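Long-range contact in TOG array regulator of axonemal microtubules protein 1 (PDB 5DN7), which interacts with microtubules and promotes their polymerization through its TOG domains, and takes part in ciliogenesis and the regulation of cilium length: residues 187-191 with 202-206. Residues are numbered along the deposited sequence; the frame is centred on the assembly and turned at random.
Sequences LAPAL and ALEAF
Ala190 N donates a backbone hydrogen bond to Leu187 O (2.9 Å), and Leu191 N, which lies 3.7 Å from Ala202 CB, makes one to Ala188 O (3.0 Å). These i to i+3 bonds mark two overlapping turns that carry the chain out of helix 180-187. No hydrogen bond joins 187-191 to 202-206, which lies on helix 196-213, so the contact itself is apolar. Its centre is a CH-pi interaction: Leu191 CD1 sits 3.7 Å from the centroid of the Phe206 ring and 13° off the ring normal, hence over the middle of one face. Leu191 CG lies anti to its own carbonyl carbon (chi1 -71°), and its two methyls divide the work, CD1 taking the ring while CD2 meets both Ala202 CB and Leu203 CD2 at 3.7 Å. At the ring edge, near its plane, lie Ala188 N, 4.0 Å from Phe206 CE1, and Leu187 CB. The backbones are nearest at Leu191 and Ala202, whose CA atoms are 5.4 Å apart, and alongside them Ala190 CB lies 3.6 Å from Ala202 CB; farther along, Leu187 CD1 reaches Ala205 CB. Helix 219-226 packs on Phe206 through Leu221, Ala224 and Val225, whereas Val163 of helix 156-172 touches Ala190 and Ala205. An alanine in place of Phe206 would probably open a gap beside Ala188 and deprive Leu191 CD1 of its aromatic face. Both segments fall within one predicted HEAT repeat of the second TOG domain, and the absence of polar bonds between them implies that close-fitting methyl and aromatic surfaces hold these turns against the repeat's second helix.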
loop_
_atom_site.group_PDB
_atom_site.type_symbol
_atom_site.label_atom_id
_atom_site.label_comp_id
_atom_site.label_asym_id
_atom_site.label_seq_id
_atom_site.Cartn_x
_atom_site.Cartn_y
_atom_site.Cartn_z
ATOM N N LEU A 187 7.255 12.554 3.453
ATOM C CA LEU A 187 7.233 12.332 1.999
ATOM C C LEU A 187 8.301 13.139 1.279
ATOM O O LEU A 187 8.700 12.796 0.182
ATOM C CB LEU A 187 5.862 12.678 1.418
ATOM C CG LEU A 187 4.762 11.618 1.523
ATOM C CD1 LEU A 187 3.467 12.208 1.009
ATOM C CD2 LEU A 187 5.126 10.368 0.710
ATOM N N ALA A 188 8.758 14.217 1.900
ATOM C CA ALA A 188 9.749 15.095 1.284
ATOM C C ALA A 188 11.034 14.386 0.785
ATOM O O ALA A 188 11.601 14.825 -0.209
ATOM C CB ALA A 188 10.119 16.215 2.261
ATOM N N PRO A 189 11.490 13.296 1.447
ATOM C CA PRO A 189 12.687 12.655 0.884
ATOM C C PRO A 189 12.474 12.059 -0.507
ATOM O O PRO A 189 13.426 11.893 -1.268
ATOM C CB PRO A 189 12.999 11.548 1.891
ATOM C CG PRO A 189 12.424 12.045 3.167
ATOM C CD PRO A 189 11.191 12.778 2.794
ATOM N N ALA A 190 11.231 11.739 -0.844
ATOM C CA ALA A 190 10.963 11.178 -2.156
ATOM C C ALA A 190 11.139 12.249 -3.243
ATOM O O ALA A 190 11.367 11.939 -4.417
ATOM C CB ALA A 190 9.568 10.585 -2.192
ATOM N N LEU A 191 11.046 13.513 -2.843
ATOM C CA LEU A 191 11.257 14.629 -3.761
ATOM C C LEU A 191 12.693 14.651 -4.281
ATOM O O LEU A 191 12.947 15.181 -5.353
ATOM C CB LEU A 191 10.937 15.962 -3.086
ATOM C CG LEU A 191 9.462 16.292 -2.786
ATOM C CD1 LEU A 191 9.339 17.565 -2.011
ATOM C CD2 LEU A 191 8.716 16.416 -4.084
ATOM N N ALA A 202 6.188 11.909 -5.938
ATOM C CA ALA A 202 6.253 12.791 -4.778
ATOM C C ALA A 202 5.746 14.198 -5.089
ATOM O O ALA A 202 5.153 14.833 -4.228
ATOM C CB ALA A 202 7.685 12.863 -4.231
ATOM N N LEU A 203 6.000 14.693 -6.297
ATOM C CA LEU A 203 5.452 15.987 -6.692
ATOM C C LEU A 203 3.919 15.918 -6.777
ATOM O O LEU A 203 3.228 16.823 -6.300
ATOM C CB LEU A 203 6.065 16.447 -8.026
ATOM C CG LEU A 203 7.571 16.775 -7.921
ATOM C CD1 LEU A 203 8.250 16.763 -9.290
ATOM C CD2 LEU A 203 7.818 18.113 -7.209
ATOM N N GLU A 204 3.377 14.844 -7.352
ATOM C CA GLU A 204 1.911 14.698 -7.327
ATOM C C GLU A 204 1.368 14.672 -5.905
ATOM O O GLU A 204 0.329 15.313 -5.588
ATOM C CB GLU A 204 1.471 13.426 -8.055
ATOM C CG GLU A 204 1.706 13.462 -9.550
ATOM C CD GLU A 204 0.845 14.505 -10.287
ATOM O OE1 GLU A 204 -0.390 14.311 -10.416
ATOM O OE2 GLU A 204 1.421 15.515 -10.758
ATOM N N ALA A 205 2.070 13.935 -5.038
ATOM C CA ALA A 205 1.654 13.862 -3.653
ATOM C C ALA A 205 1.674 15.252 -3.041
ATOM O O ALA A 205 0.755 15.609 -2.322
ATOM C CB ALA A 205 2.527 12.913 -2.852
ATOM N N PHE A 206 2.696 16.043 -3.344
ATOM C CA PHE A 206 2.769 17.387 -2.783
ATOM C C PHE A 206 1.646 18.290 -3.322
ATOM O O PHE A 206 1.140 19.133 -2.586
ATOM C CB PHE A 206 4.159 18.000 -3.016
ATOM C CG PHE A 206 5.077 17.882 -1.784
ATOM C CD1 PHE A 206 5.440 16.635 -1.289
ATOM C CD2 PHE A 206 5.507 19.012 -1.098
ATOM C CE1 PHE A 206 6.242 16.515 -0.139
ATOM C CE2 PHE A 206 6.293 18.902 0.066
ATOM C CZ PHE A 206 6.666 17.652 0.530
#